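Local coordinates for protein monomethylamine methyltransferase mtmB1 (Methanosarcina barkeri, PDB 1NTH) that transfers the methyl group of monomethylamine to the corrinoid cofactor of its partner protein MtmC, in methanogenesis from methylamine, at residues Y43-K48 / T274-V279; K423-C428 / K432-T437. All coordinates share one frame; numbering follows the deposited sequence.

Contact 1: residues Y43-K48 / T274-V279; sequences YGLDFK and TTIVDV
Phe-47 and Thr-275 meet with their side chains coming from opposite directions. The phenyl ring presents its edge, not a face. Thr-275 CB lies in the ring plane, 3.7 Å from Phe-47 CE2. Thr-275 OG1 is closer to the same corner, 3.3 Å from Phe-47 CE2. The methyl Thr-275 CG2 sits 3.8 Å from Phe-47 CZ. The threonine hydroxyl is not left to the ring: Thr-275 OG1 is hydrogen-bonded to the carbonyl O of Ile-271, one turn back in the helix. This fits its rotation, with OG1 beside the backbone N (chi1 -52°) and CG2 anti to that N.

Leu-45 makes the second touch, methyl to methyl. Its CD1 lies 3.6 Å from Ile-276 CD1 and 3.7 Å from Ile-276 CG1. The two side chains cross at a slant. Ile-276 reaches this point through an extended chain, chi2 175°, which carries CD1 out from the helix toward the loop.

Phe-47 has two further partners. Its backbone N is hydrogen-bonded to Glu-272 OE2, and its ring stacks with that of Trp-317. With an alanine in place of Phe-47, Trp-317 would probably lose its stacking partner and a gap would open beside Thr-275. Asp-46 OD1 takes the backbone N of Lys-48 at 2.9 Å, which closes an Asx turn.

Past helix 24-42, Gly-44 takes a positive phi, and two bonds back into the last turn make a Schellman motif. The contact thus packs the loop that follows this helix against helix 271-288 of the TIM-barrel protein.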
loop_
_atom_site.group_PDB
_atom_site.type_symbol
_atom_site.label_atom_id
_atom_site.label_comp_id
_atom_site.label_asym_id
_atom_site.label_seq_id
_atom_site.Cartn_x
_atom_site.Cartn_y
_atom_site.Cartn_z
ATOM N N TYR A 43 -39.780 37.932 4.768
ATOM C CA TYR A 43 -40.194 36.645 5.320
ATOM C C TYR A 43 -40.647 36.757 6.772
ATOM O O TYR A 43 -41.024 35.763 7.389
ATOM C CB TYR A 43 -39.061 35.618 5.204
ATOM C CG TYR A 43 -38.849 35.117 3.797
ATOM C CD1 TYR A 43 -37.862 35.663 2.978
ATOM C CD2 TYR A 43 -39.657 34.110 3.272
ATOM C CE1 TYR A 43 -37.685 35.217 1.669
ATOM C CE2 TYR A 43 -39.491 33.658 1.966
ATOM C CZ TYR A 43 -38.504 34.214 1.173
ATOM O OH TYR A 43 -38.334 33.762 -0.115
ATOM N N GLY A 44 -40.612 37.973 7.309
ATOM C CA GLY A 44 -41.032 38.196 8.683
ATOM C C GLY A 44 -40.310 37.341 9.705
ATOM O O GLY A 44 -40.926 36.818 10.634
ATOM N N LEU A 45 -38.999 37.205 9.553
ATOM C CA LEU A 45 -38.226 36.392 10.482
ATOM C C LEU A 45 -38.149 37.004 11.875
ATOM O O LEU A 45 -37.806 38.174 12.038
ATOM C CB LEU A 45 -36.816 36.158 9.934
ATOM C CG LEU A 45 -36.749 35.499 8.554
ATOM C CD1 LEU A 45 -35.289 35.278 8.171
ATOM C CD2 LEU A 45 -37.504 34.175 8.568
ATOM N N ASP A 46 -38.476 36.194 12.875
ATOM C CA ASP A 46 -38.456 36.604 14.274
ATOM C C ASP A 46 -38.192 35.337 15.083
ATOM O O ASP A 46 -39.044 34.450 15.148
ATOM C CB ASP A 46 -39.812 37.195 14.670
ATOM C CG ASP A 46 -39.807 37.796 16.066
ATOM O OD1 ASP A 46 -38.880 37.501 16.847
ATOM O OD2 ASP A 46 -40.743 38.561 16.386
ATOM N N PHE A 47 -37.012 35.247 15.691
ATOM C CA PHE A 47 -36.648 34.062 16.464
ATOM C C PHE A 47 -37.226 34.045 17.875
ATOM O O PHE A 47 -37.129 33.043 18.586
ATOM C CB PHE A 47 -35.125 33.916 16.511
ATOM C CG PHE A 47 -34.492 33.699 15.157
ATOM C CD1 PHE A 47 -35.275 33.486 14.021
ATOM C CD2 PHE A 47 -33.107 33.695 15.023
ATOM C CE1 PHE A 47 -34.685 33.273 12.774
ATOM C CE2 PHE A 47 -32.510 33.481 13.780
ATOM C CZ PHE A 47 -33.298 33.272 12.656
ATOM N N LYS A 48 -37.819 35.163 18.279
ATOM C CA LYS A 48 -38.456 35.282 19.587
ATOM C C LYS A 48 -37.662 34.735 20.777
ATOM O O LYS A 48 -38.214 34.044 21.635
ATOM C CB LYS A 48 -39.832 34.616 19.528
ATOM C CG LYS A 48 -40.712 35.186 18.425
ATOM C CD LYS A 48 -41.974 34.372 18.216
ATOM C CE LYS A 48 -42.787 34.937 17.059
ATOM N NZ LYS A 48 -43.981 34.104 16.741
ATOM N N THR A 274 -27.873 37.850 10.246
ATOM C CA THR A 274 -26.657 37.050 10.232
ATOM C C THR A 274 -26.987 35.572 10.018
ATOM O O THR A 274 -26.197 34.836 9.426
ATOM C CB THR A 274 -25.862 37.225 11.544
ATOM O OG1 THR A 274 -25.553 38.614 11.733
ATOM C CG2 THR A 274 -24.548 36.446 11.485
ATOM N N THR A 275 -28.156 35.144 10.484
ATOM C CA THR A 275 -28.563 33.753 10.321
ATOM C C THR A 275 -28.908 33.477 8.858
ATOM O O THR A 275 -28.649 32.390 8.342
ATOM C CB THR A 275 -29.763 33.416 11.232
ATOM O OG1 THR A 275 -29.456 33.810 12.579
ATOM C CG2 THR A 275 -30.044 31.911 11.214
ATOM N N ILE A 276 -29.493 34.466 8.186
ATOM C CA ILE A 276 -29.820 34.324 6.774
ATOM C C ILE A 276 -28.509 34.091 6.023
ATOM O O ILE A 276 -28.420 33.220 5.157
ATOM C CB ILE A 276 -30.505 35.602 6.226
ATOM C CG1 ILE A 276 -31.911 35.722 6.813
ATOM C CG2 ILE A 276 -30.558 35.566 4.701
ATOM C CD1 ILE A 276 -32.628 37.011 6.427
ATOM N N VAL A 277 -27.488 34.870 6.367
ATOM C CA VAL A 277 -26.179 34.732 5.738
ATOM C C VAL A 277 -25.600 33.355 6.061
ATOM O O VAL A 277 -25.027 32.697 5.190
ATOM C CB VAL A 277 -25.197 35.821 6.242
ATOM C CG1 VAL A 277 -23.764 35.468 5.856
ATOM C CG2 VAL A 277 -25.574 37.164 5.646
ATOM N N ASP A 278 -25.760 32.929 7.310
ATOM C CA ASP A 278 -25.245 31.633 7.750
ATOM C C ASP A 278 -25.853 30.501 6.919
ATOM O O ASP A 278 -25.137 29.608 6.462
ATOM C CB ASP A 278 -25.554 31.420 9.232
ATOM C CG ASP A 278 -24.705 30.328 9.853
ATOM O OD1 ASP A 278 -23.962 29.653 9.108
ATOM O OD2 ASP A 278 -24.782 30.147 11.086
ATOM N N VAL A 279 -27.169 30.531 6.725
ATOM C CA VAL A 279 -27.821 29.499 5.923
ATOM C C VAL A 279 -27.268 29.561 4.501
ATOM O O VAL A 279 -26.971 28.534 3.889
ATOM C CB VAL A 279 -29.362 29.689 5.904
ATOM C CG1 VAL A 279 -30.003 28.771 4.862
ATOM C CG2 VAL A 279 -29.927 29.389 7.289
#

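Contact 2: residues K423-C428 / K432-T437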
loop_
_atom_site.group_PDB
_atom_site.type_symbol
_atom_site.label_atom_id
_atom_site.label_comp_id
_atom_site.label_asym_id
_atom_site.label_seq_id
_atom_site.Cartn_x
_atom_site.Cartn_y
_atom_site.Cartn_z
ATOM N N LYS A 423 -5.155 29.804 32.367
ATOM C CA LYS A 423 -3.769 29.360 32.368
ATOM C C LYS A 423 -3.352 28.636 31.101
ATOM O O LYS A 423 -4.190 28.187 30.319
ATOM C CB LYS A 423 -3.533 28.439 33.567
ATOM C CG LYS A 423 -3.786 29.103 34.910
ATOM C CD LYS A 423 -3.451 28.170 36.057
ATOM C CE LYS A 423 -3.594 28.876 37.398
ATOM N NZ LYS A 423 -3.169 27.998 38.522
ATOM N N THR A 424 -2.042 28.530 30.904
ATOM C CA THR A 424 -1.502 27.830 29.748
ATOM C C THR A 424 -1.473 26.348 30.088
ATOM O O THR A 424 -1.642 25.961 31.246
ATOM C CB THR A 424 -0.057 28.260 29.434
ATOM O OG1 THR A 424 0.779 27.979 30.564
ATOM C CG2 THR A 424 0.007 29.743 29.103
ATOM N N PHE A 425 -1.256 25.528 29.067
ATOM C CA PHE A 425 -1.177 24.084 29.227
ATOM C C PHE A 425 -0.134 23.735 30.291
ATOM O O PHE A 425 -0.370 22.892 31.158
ATOM C CB PHE A 425 -0.781 23.456 27.884
ATOM C CG PHE A 425 -0.450 21.989 27.960
ATOM C CD1 PHE A 425 -1.445 21.044 28.170
ATOM C CD2 PHE A 425 0.863 21.554 27.793
ATOM C CE1 PHE A 425 -1.139 19.680 28.209
ATOM C CE2 PHE A 425 1.180 20.197 27.830
ATOM C CZ PHE A 425 0.174 19.259 28.039
ATOM N N GLN A 426 1.015 24.398 30.219
ATOM C CA GLN A 426 2.108 24.148 31.150
ATOM C C GLN A 426 1.753 24.464 32.601
ATOM O O GLN A 426 2.340 23.897 33.522
ATOM C CB GLN A 426 3.346 24.964 30.755
ATOM C CG GLN A 426 3.986 24.598 29.416
ATOM C CD GLN A 426 3.434 25.391 28.237
ATOM O OE1 GLN A 426 4.134 25.613 27.247
ATOM N NE2 GLN A 426 2.179 25.808 28.331
ATOM N N GLU A 427 0.792 25.360 32.798
ATOM C CA GLU A 427 0.389 25.760 34.142
ATOM C C GLU A 427 -0.711 24.912 34.774
ATOM O O GLU A 427 -0.732 24.743 35.993
ATOM C CB GLU A 427 -0.048 27.230 34.140
ATOM C CG GLU A 427 1.022 28.195 33.654
ATOM C CD GLU A 427 0.552 29.642 33.635
ATOM O OE1 GLU A 427 -0.459 29.943 32.964
ATOM O OE2 GLU A 427 1.201 30.481 34.294
ATOM N N CYS A 428 -1.626 24.378 33.969
ATOM C CA CYS A 428 -2.710 23.576 34.534
ATOM C C CYS A 428 -2.618 22.082 34.240
ATOM O O CYS A 428 -3.550 21.326 34.521
ATOM C CB CYS A 428 -4.068 24.125 34.089
ATOM S SG CYS A 428 -4.333 24.176 32.312
ATOM N N LYS A 432 4.938 16.497 31.773
ATOM C CA LYS A 432 5.637 15.226 31.617
ATOM C C LYS A 432 4.724 14.019 31.423
ATOM O O LYS A 432 5.011 13.146 30.601
ATOM C CB LYS A 432 6.573 15.002 32.807
ATOM C CG LYS A 432 7.824 15.872 32.748
ATOM C CD LYS A 432 8.703 15.734 33.983
ATOM C CE LYS A 432 8.111 16.463 35.179
ATOM N NZ LYS A 432 9.061 16.504 36.330
ATOM N N THR A 433 3.624 13.969 32.164
ATOM C CA THR A 433 2.692 12.851 32.060
ATOM C C THR A 433 1.423 13.218 31.296
ATOM O O THR A 433 0.541 12.381 31.098
ATOM C CB THR A 433 2.296 12.341 33.452
ATOM O OG1 THR A 433 1.766 13.428 34.221
ATOM C CG2 THR A 433 3.510 11.757 34.166
ATOM N N VAL A 434 1.346 14.473 30.867
ATOM C CA VAL A 434 0.194 14.977 30.126
ATOM C C VAL A 434 -1.107 14.714 30.878
ATOM O O VAL A 434 -2.055 14.151 30.334
ATOM C CB VAL A 434 0.109 14.345 28.714
ATOM C CG1 VAL A 434 -0.894 15.112 27.859
ATOM C CG2 VAL A 434 1.477 14.352 28.058
ATOM N N THR A 435 -1.144 15.123 32.142
ATOM C CA THR A 435 -2.333 14.948 32.965
ATOM C C THR A 435 -2.690 16.265 33.650
ATOM O O THR A 435 -1.808 17.025 34.053
ATOM C CB THR A 435 -2.117 13.859 34.032
ATOM O OG1 THR A 435 -0.933 14.151 34.780
ATOM C CG2 THR A 435 -1.968 12.496 33.374
ATOM N N PRO A 436 -3.993 16.557 33.782
ATOM C CA PRO A 436 -4.420 17.802 34.427
ATOM C C PRO A 436 -4.071 17.851 35.910
ATOM O O PRO A 436 -3.962 16.815 36.569
ATOM C CB PRO A 436 -5.928 17.813 34.188
ATOM C CG PRO A 436 -6.273 16.358 34.189
ATOM C CD PRO A 436 -5.159 15.769 33.346
ATOM N N THR A 437 -3.890 19.063 36.424
ATOM C CA THR A 437 -3.570 19.260 37.833
ATOM C C THR A 437 -4.841 19.073 38.651
ATOM O O THR A 437 -5.947 19.109 38.110
ATOM C CB THR A 437 -3.038 20.684 38.102
ATOM O OG1 THR A 437 -4.005 21.647 37.661
ATOM C CG2 THR A 437 -1.724 20.915 37.369
HETATM O O HOH W 1 -3.077 24.297 37.861
#
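Thr-437 meets the carbonyl end of Cys-428 with its backbone and its whole side chain. Its N donates to Cys-428 O at 3.0 Å, with an N-H...O angle of 162°. The donor stands above the carbonyl plane. From there the side chain folds over the same oxygen. Thr-437 CB is 3.7 Å from Cys-428 O. At CB the chain forks. The methyl CG2 lies beside the backbone N and packs 3.4 Å from Cys-428 O. The hydroxyl sits between the backbone N and the carbonyl carbon (chi1 57°), where Thr-437 OG1 is 3.2 Å from Cys-428 O. A water lies 2.8 Å from Thr-437 OG1 and donates to Glu-427 O, so it bridges the two segments. Thr-437 OG1 accepts from the backbone N of Tyr-440, as the N-cap of helix 438-454.

Earlier in both segments, Phe-425 CZ meets Val-434 CG1 at the ring edge, 4.3 Å apart. Thr-424 and Glu-427 form a capping box at the start of helix 425-428. That short helix leads into strand 429-430, which pairs antiparallel with strand 435-436; Val-434 and Thr-435 both face Asp-430, a G1 beta bulge. Helix 140-148 packs against Phe-425 and Val-434, and helix 438-454 follows directly.

Overall arrangement
From the N terminus, the chain runs through helix 24-42 into the loop 43-48. Contact 1 closes when helix 271-288 arrives, 226 residues later, so it spans a long loop that includes several strands of the parallel barrel sheet. Contact 2 comes later still, between 423-428 and 432-437. It closes a short hairpin just before the C-terminal helix 438-454. The two contacts follow in series, and neither nests in nor crosses the other. They lie on opposite sides of the chain's centre. The centres of contact 1 and contact 2 are about 42 Å apart. Contact 1 ties an N-terminal loop to a helix from the middle of the chain. Contact 2 is local and joins short helix 425-428 to the residues that lead into the last helix.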